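Local coordinates for protein adenine phosphoribosyltransferase (Leishmania donovani, PDB 1QB7) that probably catalyses the reversible conversion of adenine and 5-phospho-alpha-D-ribose 1-diphosphate to AMP and diphosphate in purine salvage, at residues 110-115 and 125-130; 173-178 and 201-206. One frame throughout, in Å; residues are numbered along the deposited sequence.

Overall arrangement
Both contacts lie within the phosphoribosyltransferase domain, on opposite sides of the chain's centre, with their own centres about 24 Å apart and nearest atoms about 14 Å apart. Interaction 1 joins the two arms of an antiparallel hairpin beside the edge of the main sheet; it is partly buried, and its first strand also pairs with a strand of the second subunit. Interaction 2 is a buried parallel pairing near the adenine site, where two neighbouring strands leave the main sheet together. Both rest on backbone hydrogen bonds and pack aliphatic side chains on helices, 152-163 in interaction 1, 17-25 and 51-67 in interaction 2, but interaction 1 adds a serine hydroxyl and two prolines where its arms enter the connecting loop.

Interaction 1 (110-115 and 125-130); sequences LIRSEP and PEVMTI
Pro115 and Pro125 meet at the loop end of a two-stranded antiparallel hairpin, where the arms lead into what is probably the flexible loop known from type I phosphoribosyltransferases; three residues of the connection are not modelled. The proline side chains cross at about a right angle, CB to CB 3.5 Å. Glu126 turns its CB away from the partner arm, and its carboxylate forms a salt bridge with Lys102. Val127 divides its two methyls between Arg112 and Pro115: CG1 lies 3.7 Å from Arg112 CB, the two side chains running side by side, and CG2 rests 4.0 Å from Pro115 CG. At Met128 the strand pattern is modified. Its O accepts from Ser113 N (2.8 Å), but its N donates to Ser113 OG (2.9 Å, 166° at the hydrogen), so a hydroxyl stands in for the Ser113 carbonyl. With OG between backbone N and carbonyl carbon (chi1 65°), Ser113 can serve Met128 N while also bonding Ser156 of helix 152-163. Thr129 sets CG2 3.8 Å from Arg112 CA, while its OG1 bonds Arg101 O and Asn106. The side chains of Ile130 and Ile111 share the face that packs on Leu160 of helix 152-163. Ile130 N reaches Ile111 O at 3.3 Å; in return Ile111 N donates to Ile130 O at 2.9 Å, the C=O...N angle being 174°.

Interaction 2 (173-178 and 201-206); sequences SILSIP and SLLSDD
Leu203 O accepts a hydrogen bond from Ser176 N at 2.9 Å, and Ser176 O in turn accepts from Asp205 N, joining two short parallel strands of the phosphoribosyltransferase fold. Leu175 leans over this junction: CG is anti to the backbone N (chi1 -174°), and chi2 of 77° then brings CD1 to 3.3 Å from Leu203 O. The same methyl lies 3.9 Å from Leu203 CD2. Further along, Ile177 and Asp205 cross at about a right angle, with Ile177 CD1 3.6 Å from Asp205 CB. The side chain of Ile177 also lies about 4 Å from the bound adenine, and Asp205 O bonds Arg40 of the same pocket. Ser204 OG takes the N-H of Asp206 in an ST turn, while Pro178 CG abuts that oxygen at 3.6 Å.

Behind these contacts both segments turn a corner, at Ile174 and Leu202. Leu202 N donates to Ser173 O (3.2 Å), whereas Ile174 O receives weak bonds from Leu202 N and Leu203 N. The corner side chains touch through their CD1 methyls. Beyond the corners strand 175-176 lies between 147-148 and 203-204, and the corner residues both pack on Leu22 of helix 17-25, Ile174 also on Ile57 and Leu202 on Phe60 of helix 51-67.

Interaction 1 (110-115 and 125-130)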
loop_
_atom_site.group_PDB
_atom_site.type_symbol
_atom_site.label_atom_id
_atom_site.label_comp_id
_atom_site.label_asym_id
_atom_site.label_seq_id
_atom_site.Cartn_x
_atom_site.Cartn_y
_atom_site.Cartn_z
ATOM N N LEU A 110 -15.235 -12.926 2.663
ATOM C CA LEU A 110 -15.008 -11.666 3.353
ATOM C C LEU A 110 -16.059 -11.310 4.383
ATOM O O LEU A 110 -17.155 -11.869 4.397
ATOM C CB LEU A 110 -14.952 -10.523 2.338
ATOM C CG LEU A 110 -14.138 -10.664 1.053
ATOM C CD1 LEU A 110 -14.333 -9.403 0.230
ATOM C CD2 LEU A 110 -12.662 -10.902 1.361
ATOM N N ILE A 111 -15.688 -10.383 5.260
ATOM C CA ILE A 111 -16.579 -9.844 6.280
ATOM C C ILE A 111 -16.645 -8.364 5.909
ATOM O O ILE A 111 -15.602 -7.737 5.746
ATOM C CB ILE A 111 -15.981 -9.937 7.712
ATOM C CG1 ILE A 111 -15.603 -11.381 8.051
ATOM C CG2 ILE A 111 -16.986 -9.382 8.738
ATOM C CD1 ILE A 111 -14.945 -11.540 9.408
ATOM N N ARG A 112 -17.847 -7.815 5.734
ATOM C CA ARG A 112 -17.978 -6.399 5.383
ATOM C C ARG A 112 -18.439 -5.548 6.562
ATOM O O ARG A 112 -19.187 -6.017 7.421
ATOM C CB ARG A 112 -18.928 -6.203 4.197
ATOM C CG ARG A 112 -20.390 -6.486 4.497
ATOM C CD ARG A 112 -21.283 -6.010 3.361
ATOM N NE ARG A 112 -22.701 -6.223 3.645
ATOM C CZ ARG A 112 -23.387 -7.290 3.254
ATOM N NH1 ARG A 112 -22.789 -8.244 2.548
ATOM N NH2 ARG A 112 -24.671 -7.403 3.562
ATOM N N SER A 113 -17.983 -4.297 6.594
ATOM C CA SER A 113 -18.346 -3.367 7.659
ATOM C C SER A 113 -19.752 -2.799 7.446
ATOM O O SER A 113 -20.339 -2.946 6.377
ATOM C CB SER A 113 -17.323 -2.232 7.760
ATOM O OG SER A 113 -17.326 -1.425 6.596
ATOM N N GLU A 114 -20.277 -2.136 8.471
ATOM C CA GLU A 114 -21.615 -1.563 8.417
ATOM C C GLU A 114 -21.537 -0.092 8.776
ATOM O O GLU A 114 -21.825 0.298 9.909
ATOM C CB GLU A 114 -22.523 -2.304 9.397
ATOM C CG GLU A 114 -22.627 -3.791 9.097
ATOM C CD GLU A 114 -23.449 -4.563 10.111
ATOM O OE1 GLU A 114 -23.880 -3.971 11.127
ATOM O OE2 GLU A 114 -23.659 -5.775 9.890
ATOM N N PRO A 115 -21.138 0.753 7.808
ATOM C CA PRO A 115 -21.024 2.192 8.058
ATOM C C PRO A 115 -22.356 2.862 8.387
ATOM O O PRO A 115 -23.423 2.377 8.002
ATOM C CB PRO A 115 -20.425 2.715 6.752
ATOM C CG PRO A 115 -20.921 1.748 5.723
ATOM C CD PRO A 115 -20.781 0.425 6.412
ATOM N N PRO A 125 -20.330 6.957 2.862
ATOM C CA PRO A 125 -19.554 5.993 3.651
ATOM C C PRO A 125 -19.096 4.793 2.826
ATOM O O PRO A 125 -19.798 4.345 1.922
ATOM C CB PRO A 125 -20.541 5.586 4.744
ATOM C CG PRO A 125 -21.855 5.686 4.051
ATOM C CD PRO A 125 -21.730 6.991 3.317
ATOM N N GLU A 126 -17.913 4.278 3.142
ATOM C CA GLU A 126 -17.361 3.140 2.417
ATOM C C GLU A 126 -17.529 1.830 3.168
ATOM O O GLU A 126 -17.250 1.741 4.362
ATOM C CB GLU A 126 -15.869 3.345 2.160
ATOM C CG GLU A 126 -15.496 4.707 1.618
ATOM C CD GLU A 126 -13.995 4.885 1.514
ATOM O OE1 GLU A 126 -13.402 4.325 0.569
ATOM O OE2 GLU A 126 -13.406 5.572 2.379
ATOM N N VAL A 127 -18.025 0.818 2.471
ATOM C CA VAL A 127 -18.167 -0.496 3.065
ATOM C C VAL A 127 -16.794 -1.135 2.846
ATOM O O VAL A 127 -16.341 -1.260 1.707
ATOM C CB VAL A 127 -19.256 -1.324 2.354
ATOM C CG1 VAL A 127 -19.304 -2.742 2.917
ATOM C CG2 VAL A 127 -20.606 -0.641 2.508
ATOM N N MET A 128 -16.106 -1.465 3.938
ATOM C CA MET A 128 -14.780 -2.075 3.863
ATOM C C MET A 128 -14.816 -3.522 4.339
ATOM O O MET A 128 -15.730 -3.923 5.059
ATOM C CB MET A 128 -13.782 -1.252 4.674
ATOM C CG MET A 128 -13.606 0.181 4.165
ATOM S SD MET A 128 -12.856 0.269 2.522
ATOM C CE MET A 128 -11.150 -0.002 2.936
ATOM N N THR A 129 -13.819 -4.309 3.930
ATOM C CA THR A 129 -13.763 -5.725 4.290
ATOM C C THR A 129 -12.376 -6.243 4.670
ATOM O O THR A 129 -11.358 -5.577 4.483
ATOM C CB THR A 129 -14.220 -6.630 3.104
ATOM O OG1 THR A 129 -13.222 -6.610 2.072
ATOM C CG2 THR A 129 -15.544 -6.164 2.520
ATOM N N ILE A 130 -12.381 -7.451 5.218
ATOM C CA ILE A 130 -11.177 -8.202 5.565
ATOM C C ILE A 130 -11.607 -9.639 5.281
ATOM O O ILE A 130 -12.804 -9.947 5.298
ATOM C CB ILE A 130 -10.739 -8.107 7.069
ATOM C CG1 ILE A 130 -11.836 -8.629 7.996
ATOM C CG2 ILE A 130 -10.267 -6.697 7.420
ATOM C CD1 ILE A 130 -11.385 -8.779 9.426
#

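Interaction 2 (173-178 and 201-206)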
loop_
_atom_site.group_PDB
_atom_site.type_symbol
_atom_site.label_atom_id
_atom_site.label_comp_id
_atom_site.label_asym_id
_atom_site.label_seq_id
_atom_site.Cartn_x
_atom_site.Cartn_y
_atom_site.Cartn_z
ATOM N N SER A 173 -2.265 6.696 13.429
ATOM C CA SER A 173 -2.183 7.486 12.210
ATOM C C SER A 173 -0.935 8.365 12.266
ATOM O O SER A 173 -0.467 8.716 13.349
ATOM C CB SER A 173 -3.445 8.341 12.019
ATOM O OG SER A 173 -3.648 9.251 13.083
ATOM N N ILE A 174 -0.365 8.664 11.105
ATOM C CA ILE A 174 0.819 9.513 11.034
ATOM C C ILE A 174 0.377 10.942 11.373
ATOM O O ILE A 174 1.003 11.637 12.174
ATOM C CB ILE A 174 1.435 9.517 9.598
ATOM C CG1 ILE A 174 1.751 8.090 9.128
ATOM C CG2 ILE A 174 2.670 10.402 9.557
ATOM C CD1 ILE A 174 2.691 7.312 10.033
ATOM N N LEU A 175 -0.739 11.345 10.773
ATOM C CA LEU A 175 -1.286 12.671 10.954
ATOM C C LEU A 175 -2.754 12.647 11.355
ATOM O O LEU A 175 -3.534 11.846 10.846
ATOM C CB LEU A 175 -1.162 13.439 9.645
ATOM C CG LEU A 175 -1.568 14.909 9.700
ATOM C CD1 LEU A 175 -0.460 15.717 10.364
ATOM C CD2 LEU A 175 -1.820 15.403 8.296
ATOM N N SER A 176 -3.124 13.548 12.260
ATOM C CA SER A 176 -4.510 13.671 12.699
ATOM C C SER A 176 -5.011 15.072 12.372
ATOM O O SER A 176 -4.222 16.022 12.289
ATOM C CB SER A 176 -4.633 13.425 14.198
ATOM O OG SER A 176 -3.797 14.304 14.925
ATOM N N ILE A 177 -6.317 15.178 12.139
ATOM C CA ILE A 177 -6.980 16.446 11.832
ATOM C C ILE A 177 -8.004 16.614 12.958
ATOM O O ILE A 177 -9.201 16.398 12.754
ATOM C CB ILE A 177 -7.758 16.370 10.494
ATOM C CG1 ILE A 177 -6.935 15.664 9.405
ATOM C CG2 ILE A 177 -8.177 17.764 10.059
ATOM C CD1 ILE A 177 -5.706 16.404 8.953
ATOM N N PRO A 178 -7.550 17.027 14.154
ATOM C CA PRO A 178 -8.426 17.210 15.322
ATOM C C PRO A 178 -9.723 17.996 15.100
ATOM O O PRO A 178 -10.739 17.729 15.754
ATOM C CB PRO A 178 -7.498 17.874 16.346
ATOM C CG PRO A 178 -6.481 18.574 15.492
ATOM C CD PRO A 178 -6.205 17.562 14.428
ATOM N N SER A 201 -1.632 9.500 17.359
ATOM C CA SER A 201 -1.169 10.185 16.156
ATOM C C SER A 201 0.241 10.697 16.407
ATOM O O SER A 201 0.589 11.030 17.543
ATOM C CB SER A 201 -2.093 11.353 15.812
ATOM O OG SER A 201 -1.742 11.937 14.575
ATOM N N LEU A 202 1.047 10.758 15.350
ATOM C CA LEU A 202 2.422 11.226 15.461
ATOM C C LEU A 202 2.543 12.738 15.245
ATOM O O LEU A 202 3.490 13.365 15.727
ATOM C CB LEU A 202 3.315 10.474 14.474
ATOM C CG LEU A 202 3.237 8.944 14.552
ATOM C CD1 LEU A 202 4.065 8.330 13.439
ATOM C CD2 LEU A 202 3.699 8.454 15.920
ATOM N N LEU A 203 1.576 13.317 14.540
ATOM C CA LEU A 203 1.578 14.748 14.265
ATOM C C LEU A 203 0.160 15.259 14.037
ATOM O O LEU A 203 -0.676 14.560 13.472
ATOM C CB LEU A 203 2.422 15.056 13.024
ATOM C CG LEU A 203 2.696 16.541 12.753
ATOM C CD1 LEU A 203 3.776 17.038 13.704
ATOM C CD2 LEU A 203 3.133 16.766 11.313
ATOM N N SER A 204 -0.109 16.473 14.510
ATOM C CA SER A 204 -1.407 17.112 14.323
ATOM C C SER A 204 -1.266 18.047 13.126
ATOM O O SER A 204 -0.232 18.693 12.970
ATOM C CB SER A 204 -1.784 17.937 15.554
ATOM O OG SER A 204 -2.853 18.818 15.251
ATOM N N ASP A 205 -2.295 18.148 12.292
ATOM C CA ASP A 205 -2.191 19.042 11.142
ATOM C C ASP A 205 -2.044 20.506 11.576
ATOM O O ASP A 205 -1.688 21.360 10.770
ATOM C CB ASP A 205 -3.356 18.855 10.161
ATOM C CG ASP A 205 -4.632 19.504 10.634
ATOM O OD1 ASP A 205 -4.947 19.393 11.841
ATOM O OD2 ASP A 205 -5.323 20.116 9.788
ATOM N N ASP A 206 -2.296 20.785 12.856
ATOM C CA ASP A 206 -2.140 22.136 13.381
ATOM C C ASP A 206 -0.669 22.519 13.368
ATOM O O ASP A 206 -0.329 23.700 13.416
ATOM C CB ASP A 206 -2.702 22.249 14.799
ATOM C CG ASP A 206 -2.619 23.672 15.356
ATOM O OD1 ASP A 206 -3.137 24.602 14.695
ATOM O OD2 ASP A 206 -2.021 23.870 16.438
#